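Local coordinates for LYND (PDB 4V1T), which probably acts as an ATP-dependent YcaO-type cyclodehydratase, forming azoline heterocycles in peptide substrates, and is seen here with ADP, magnesium and zinc, at residues N532-T537 / L727-V732; L511-Y516 / L716-T721. One frame throughout, in Å; residues are numbered along the deposited sequence.

Contact 1 of 2, residues N532-T537 / L727-V732; sequences NAAGNT and LNVVKV. With ADP (adenosine-5'-diphosphate), chain L.
The side-chain amide of Asn536 meets the adenine of ADP at its N1-C2 side, where ND2 gives a weak hydrogen bond to N1 (3.3 Å). Glu540 and Thr351 take up the same amide, ND2 to the carboxylate and OD1 to the hydroxyl, which would fix its orientation. A second amide, that of Asn532, crosses the Lys731 chain obliquely: OD1 receives NZ in its carbonyl plane at 2.7 Å, while Lys731 CG lies 3.3 Å from the same oxygen. Lys731 runs extended to CE and then bends (chi4 75°), bringing NZ also to Asp528 and Asn530 O. The backbones of strands 532-535 and 728-732 pair antiparallel in the sheet of the YcaO domain. Nearly straight bonds run from Ala533 N to Val730 O and from Val730 N to Ala533 O, both 2.9 Å, and Gly535 N follows with Asn728 O. Ala534 turns its N-H and C=O the other way, to the ribose: N donates to O3' (3.0 Å) and O accepts from O2' (2.5 Å). Its CB packs on Leu727 CD2 at 3.9 Å and on Val729 CG2, on the face covered by helix 413-429; helix 538-561 lies against Ala533 and Val730 on the opposite face.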
loop_
_atom_site.group_PDB
_atom_site.type_symbol
_atom_site.label_atom_id
_atom_site.label_comp_id
_atom_site.label_asym_id
_atom_site.label_seq_id
_atom_site.Cartn_x
_atom_site.Cartn_y
_atom_site.Cartn_z
ATOM N N ASN B 532 -18.987 -15.680 16.397
ATOM C CA ASN B 532 -17.572 -15.623 16.103
ATOM C C ASN B 532 -17.172 -14.193 15.789
ATOM O O ASN B 532 -17.853 -13.504 15.027
ATOM C CB ASN B 532 -17.207 -16.512 14.918
ATOM C CG ASN B 532 -17.436 -17.980 15.196
ATOM O OD1 ASN B 532 -18.486 -18.377 15.725
ATOM N ND2 ASN B 532 -16.458 -18.802 14.836
ATOM N N ALA B 533 -16.072 -13.748 16.383
ATOM C CA ALA B 533 -15.580 -12.404 16.127
ATOM C C ALA B 533 -14.090 -12.283 16.423
ATOM O O ALA B 533 -13.521 -13.067 17.193
ATOM C CB ALA B 533 -16.368 -11.393 16.951
ATOM N N ALA B 534 -13.473 -11.290 15.788
ATOM C CA ALA B 534 -12.075 -10.970 16.021
ATOM C C ALA B 534 -11.950 -9.579 16.616
ATOM O O ALA B 534 -12.889 -8.789 16.547
ATOM C CB ALA B 534 -11.284 -11.067 14.732
ATOM N N GLY B 535 -10.788 -9.282 17.191
ATOM C CA GLY B 535 -10.551 -7.975 17.782
ATOM C C GLY B 535 -9.110 -7.809 18.186
ATOM O O GLY B 535 -8.366 -8.781 18.272
ATOM N N ASN B 536 -8.722 -6.569 18.454
ATOM C CA ASN B 536 -7.369 -6.271 18.875
ATOM C C ASN B 536 -7.098 -6.788 20.279
ATOM O O ASN B 536 -5.947 -6.982 20.664
ATOM C CB ASN B 536 -7.112 -4.766 18.790
ATOM C CG ASN B 536 -7.218 -4.244 17.369
ATOM O OD1 ASN B 536 -6.257 -4.296 16.604
ATOM N ND2 ASN B 536 -8.395 -3.743 17.008
ATOM N N THR B 537 -8.171 -7.003 21.036
ATOM C CA THR B 537 -8.087 -7.594 22.360
ATOM C C THR B 537 -9.179 -8.650 22.497
ATOM O O THR B 537 -10.104 -8.691 21.696
ATOM C CB THR B 537 -8.269 -6.546 23.466
ATOM O OG1 THR B 537 -9.651 -6.180 23.549
ATOM C CG2 THR B 537 -7.436 -5.297 23.194
ATOM N N LEU B 727 -3.826 -11.803 16.305
ATOM C CA LEU B 727 -5.156 -11.206 16.391
ATOM C C LEU B 727 -6.099 -12.103 17.172
ATOM O O LEU B 727 -6.232 -13.290 16.878
ATOM C CB LEU B 727 -5.726 -10.963 14.990
ATOM C CG LEU B 727 -7.058 -10.218 14.926
ATOM C CD1 LEU B 727 -6.886 -8.758 15.347
ATOM C CD2 LEU B 727 -7.657 -10.312 13.531
ATOM N N ASN B 728 -6.757 -11.531 18.171
ATOM C CA ASN B 728 -7.666 -12.294 19.008
ATOM C C ASN B 728 -8.918 -12.691 18.256
ATOM O O ASN B 728 -9.526 -11.872 17.580
ATOM C CB ASN B 728 -8.038 -11.500 20.254
ATOM C CG ASN B 728 -6.845 -11.244 21.156
ATOM O OD1 ASN B 728 -6.408 -10.111 21.315
ATOM N ND2 ASN B 728 -6.321 -12.304 21.756
ATOM N N VAL B 729 -9.287 -13.962 18.371
ATOM C CA VAL B 729 -10.518 -14.472 17.796
ATOM C C VAL B 729 -11.242 -15.320 18.831
ATOM O O VAL B 729 -10.631 -16.172 19.482
ATOM C CB VAL B 729 -10.255 -15.308 16.531
ATOM C CG1 VAL B 729 -11.572 -15.793 15.921
ATOM C CG2 VAL B 729 -9.476 -14.494 15.513
ATOM N N VAL B 730 -12.548 -15.092 18.968
ATOM C CA VAL B 730 -13.370 -15.861 19.907
ATOM C C VAL B 730 -14.673 -16.312 19.275
ATOM O O VAL B 730 -15.092 -15.790 18.244
ATOM C CB VAL B 730 -13.735 -15.047 21.151
ATOM C CG1 VAL B 730 -12.487 -14.620 21.912
ATOM C CG2 VAL B 730 -14.565 -13.836 20.756
ATOM N N LYS B 731 -15.310 -17.286 19.909
ATOM C CA LYS B 731 -16.703 -17.587 19.629
ATOM C C LYS B 731 -17.468 -17.415 20.924
ATOM O O LYS B 731 -17.173 -18.084 21.910
ATOM C CB LYS B 731 -16.887 -19.001 19.071
ATOM C CG LYS B 731 -18.349 -19.386 18.851
ATOM C CD LYS B 731 -18.493 -20.716 18.124
ATOM C CE LYS B 731 -19.939 -20.976 17.699
ATOM N NZ LYS B 731 -20.338 -20.142 16.523
ATOM N N VAL B 732 -18.423 -16.488 20.916
ATOM C CA VAL B 732 -19.308 -16.273 22.047
ATOM C C VAL B 732 -20.598 -17.061 21.841
ATOM O O VAL B 732 -21.203 -16.986 20.772
ATOM C CB VAL B 732 -19.645 -14.793 22.215
ATOM C CG1 VAL B 732 -20.433 -14.575 23.487
ATOM C CG2 VAL B 732 -18.365 -13.957 22.217
HETATM P PB ADP L . -19.724 -8.774 10.423
HETATM O O1B ADP L . -19.796 -9.809 11.516
HETATM O O2B ADP L . -21.044 -8.132 10.105
HETATM O O3B ADP L . -18.963 -9.253 9.224
HETATM P PA ADP L . -17.766 -6.624 10.422
HETATM O O1A ADP L . -17.883 -5.253 11.036
HETATM O O2A ADP L . -17.809 -6.758 8.910
HETATM O O3A ADP L . -18.854 -7.598 11.120
HETATM O "O5'" ADP L . -16.399 -7.268 10.941
HETATM C "C5'" ADP L . -15.884 -8.455 10.371
HETATM C "C4'" ADP L . -14.897 -9.058 11.357
HETATM O "O4'" ADP L . -13.735 -8.238 11.458
HETATM C "C3'" ADP L . -15.478 -9.135 12.758
HETATM O "O3'" ADP L . -15.003 -10.329 13.367
HETATM C "C2'" ADP L . -14.918 -7.945 13.500
HETATM O "O2'" ADP L . -14.685 -8.221 14.883
HETATM C "C1'" ADP L . -13.608 -7.703 12.777
HETATM N N9 ADP L . -13.280 -6.259 12.739
HETATM C C8 ADP L . -13.971 -5.291 12.100
HETATM N N7 ADP L . -13.370 -4.087 12.269
HETATM C C5 ADP L . -12.278 -4.284 13.021
HETATM C C6 ADP L . -11.202 -3.435 13.569
HETATM N N6 ADP L . -11.213 -2.107 13.315
HETATM N N1 ADP L . -10.242 -4.023 14.314
HETATM C C2 ADP L . -10.243 -5.346 14.560
HETATM N N3 ADP L . -11.195 -6.179 14.089
HETATM C C4 ADP L . -12.219 -5.717 13.333
#

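Contact 2 of 2, residues L511-Y516 / L716-T721; sequences LCYYHY and LVIDQT
One direct polar bond joins the segments, and it is weak: Gln720 NE2 donates to Cys512 O at 2.8 Å, with an N-H...O angle of only 125°. The Gln720 chain is extended beyond CG (chi2 178°), which carries its amide to that carbonyl. A water makes a second, indirect link, lying 2.8 Å from Tyr513 OH and donating to Asp719 O over 2.5 Å, so that the buried phenol is tied to the backbone at the end of strand 716-719. Packing is centred on the Tyr513 ring. Gln720 slides past it in the opposite direction, CG 3.9 Å from CE1, with the amide and ring planes 25° apart. Ile718 crosses the tyrosine at about a right angle; its CG1 lies 4.0 Å from Tyr513 CZ and its CD1 3.3 Å from Tyr513 OH. Within 716-721, Asp719 closes an Asx turn: OD1 takes Thr721 N from above the carboxylate plane (3.0 Å) and Thr721 OG1 through its syn lone pair (2.5 Å). The contact thus joins the short, weakly bonded helix 509-512 and the loop after it to strand 716-719, with Thr494 of strand 491-498 touching both Tyr513 and Ile718, and strand 728-733 flanking Gln720.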
loop_
_atom_site.group_PDB
_atom_site.type_symbol
_atom_site.label_atom_id
_atom_site.label_comp_id
_atom_site.label_asym_id
_atom_site.label_seq_id
_atom_site.Cartn_x
_atom_site.Cartn_y
_atom_site.Cartn_z
ATOM N N LEU B 511 -19.272 -28.067 17.945
ATOM C CA LEU B 511 -19.943 -26.766 17.930
ATOM C C LEU B 511 -18.972 -25.586 18.021
ATOM O O LEU B 511 -19.302 -24.478 17.608
ATOM C CB LEU B 511 -20.942 -26.670 19.085
ATOM C CG LEU B 511 -22.352 -27.217 18.838
ATOM C CD1 LEU B 511 -23.170 -27.064 20.100
ATOM C CD2 LEU B 511 -23.039 -26.499 17.686
ATOM N N CYS B 512 -17.785 -25.838 18.561
ATOM C CA CYS B 512 -16.841 -24.780 18.907
ATOM C C CYS B 512 -15.899 -24.390 17.769
ATOM O O CYS B 512 -15.331 -23.309 17.794
ATOM C CB CYS B 512 -16.016 -25.213 20.120
ATOM S SG CYS B 512 -16.998 -25.501 21.612
ATOM N N TYR B 513 -15.730 -25.267 16.788
ATOM C CA TYR B 513 -14.810 -25.022 15.684
ATOM C C TYR B 513 -15.394 -25.480 14.358
ATOM O O TYR B 513 -16.249 -26.366 14.318
ATOM C CB TYR B 513 -13.490 -25.739 15.939
ATOM C CG TYR B 513 -12.867 -25.379 17.265
ATOM C CD1 TYR B 513 -12.114 -24.213 17.409
ATOM C CD2 TYR B 513 -13.040 -26.196 18.381
ATOM C CE1 TYR B 513 -11.546 -23.875 18.621
ATOM C CE2 TYR B 513 -12.471 -25.870 19.595
ATOM C CZ TYR B 513 -11.729 -24.707 19.709
ATOM O OH TYR B 513 -11.166 -24.370 20.908
ATOM N N TYR B 514 -14.925 -24.865 13.277
ATOM C CA TYR B 514 -15.338 -25.251 11.931
ATOM C C TYR B 514 -14.748 -26.596 11.540
ATOM O O TYR B 514 -13.610 -26.920 11.900
ATOM C CB TYR B 514 -14.897 -24.207 10.889
ATOM C CG TYR B 514 -15.494 -22.831 11.062
ATOM C CD1 TYR B 514 -16.854 -22.662 11.243
ATOM C CD2 TYR B 514 -14.687 -21.692 11.039
ATOM C CE1 TYR B 514 -17.401 -21.407 11.398
ATOM C CE2 TYR B 514 -15.227 -20.436 11.199
ATOM C CZ TYR B 514 -16.583 -20.298 11.371
ATOM O OH TYR B 514 -17.122 -19.042 11.516
ATOM N N HIS B 515 -15.519 -27.354 10.765
ATOM C CA HIS B 515 -15.044 -28.570 10.132
ATOM C C HIS B 515 -14.433 -29.557 11.116
ATOM O O HIS B 515 -13.393 -30.134 10.842
ATOM C CB HIS B 515 -14.035 -28.240 9.021
ATOM C CG HIS B 515 -14.582 -27.328 7.968
ATOM N ND1 HIS B 515 -14.302 -25.981 7.935
ATOM C CD2 HIS B 515 -15.413 -27.566 6.927
ATOM C CE1 HIS B 515 -14.926 -25.428 6.911
ATOM N NE2 HIS B 515 -15.609 -26.368 6.284
ATOM N N TYR B 516 -15.086 -29.746 12.260
ATOM C CA TYR B 516 -14.709 -30.815 13.177
ATOM C C TYR B 516 -15.255 -32.109 12.612
ATOM O O TYR B 516 -16.443 -32.201 12.367
ATOM C CB TYR B 516 -15.276 -30.571 14.571
ATOM C CG TYR B 516 -14.998 -31.697 15.532
ATOM C CD1 TYR B 516 -13.794 -31.763 16.229
ATOM C CD2 TYR B 516 -15.928 -32.704 15.738
ATOM C CE1 TYR B 516 -13.529 -32.800 17.101
ATOM C CE2 TYR B 516 -15.670 -33.741 16.612
ATOM C CZ TYR B 516 -14.468 -33.780 17.289
ATOM O OH TYR B 516 -14.192 -34.798 18.154
ATOM N N LEU B 716 -21.100 -17.848 27.296
ATOM C CA LEU B 716 -19.837 -18.576 27.288
ATOM C C LEU B 716 -18.875 -17.987 26.267
ATOM O O LEU B 716 -19.291 -17.279 25.354
ATOM C CB LEU B 716 -20.071 -20.055 26.958
ATOM C CG LEU B 716 -20.882 -20.882 27.957
ATOM C CD1 LEU B 716 -21.142 -22.278 27.404
ATOM C CD2 LEU B 716 -20.196 -20.958 29.314
ATOM N N VAL B 717 -17.589 -18.296 26.425
ATOM C CA VAL B 717 -16.570 -17.874 25.474
ATOM C C VAL B 717 -15.560 -18.983 25.222
ATOM O O VAL B 717 -15.066 -19.603 26.170
ATOM C CB VAL B 717 -15.795 -16.645 25.979
ATOM C CG1 VAL B 717 -14.886 -16.121 24.882
ATOM C CG2 VAL B 717 -16.750 -15.556 26.439
ATOM N N ILE B 718 -15.244 -19.215 23.948
ATOM C CA ILE B 718 -14.114 -20.056 23.584
ATOM C C ILE B 718 -13.083 -19.228 22.817
ATOM O O ILE B 718 -13.355 -18.690 21.744
ATOM C CB ILE B 718 -14.546 -21.310 22.780
ATOM C CG1 ILE B 718 -13.321 -22.102 22.303
ATOM C CG2 ILE B 718 -15.455 -20.951 21.623
ATOM C CD1 ILE B 718 -12.455 -22.650 23.432
ATOM N N ASP B 719 -11.898 -19.112 23.395
ATOM C CA ASP B 719 -10.824 -18.374 22.771
ATOM C C ASP B 719 -10.206 -19.205 21.648
ATOM O O ASP B 719 -9.586 -20.232 21.895
ATOM C CB ASP B 719 -9.768 -17.982 23.812
ATOM C CG ASP B 719 -8.644 -17.133 23.213
ATOM O OD1 ASP B 719 -8.858 -16.518 22.140
ATOM O OD2 ASP B 719 -7.544 -17.085 23.812
ATOM N N GLN B 720 -10.385 -18.743 20.417
ATOM C CA GLN B 720 -9.840 -19.411 19.246
ATOM C C GLN B 720 -8.536 -18.768 18.772
ATOM O O GLN B 720 -8.032 -19.098 17.701
ATOM C CB GLN B 720 -10.864 -19.370 18.107
ATOM C CG GLN B 720 -12.187 -20.048 18.420
ATOM C CD GLN B 720 -13.178 -19.925 17.284
ATOM O OE1 GLN B 720 -13.227 -18.904 16.590
ATOM N NE2 GLN B 720 -13.986 -20.967 17.086
ATOM N N THR B 721 -7.997 -17.847 19.564
ATOM C CA THR B 721 -6.787 -17.116 19.179
ATOM C C THR B 721 -5.621 -18.068 18.929
ATOM O O THR B 721 -5.261 -18.880 19.791
ATOM C CB THR B 721 -6.386 -16.114 20.269
ATOM O OG1 THR B 721 -7.471 -15.206 20.513
ATOM C CG2 THR B 721 -5.149 -15.326 19.855
HETATM O O HOH W 1 -9.106 -22.569 21.214
#

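Both contacts reach the same antiparallel sheet of the YcaO family region, their centres about 11 Å apart; segment 511-516 packs on it from outside its strands. Strand 728-733 lies between its two neighbours, 532-535 in contact 1 and 716-719 in contact 2, with Val729 O probably accepting from Gln720 N and Lys731 O from Ile718 N. Strand 716-719 in turn pairs with 491-498. Along the chain the segments alternate, 511-516, 532-537, 716-721, 727-732, so two consecutive pieces of chain meet two others roughly 200 residues later. Contact 1 borders ADP directly, whereas contact 2 lies farther off, with the side chain of Gln720 about 9 Å from ADP.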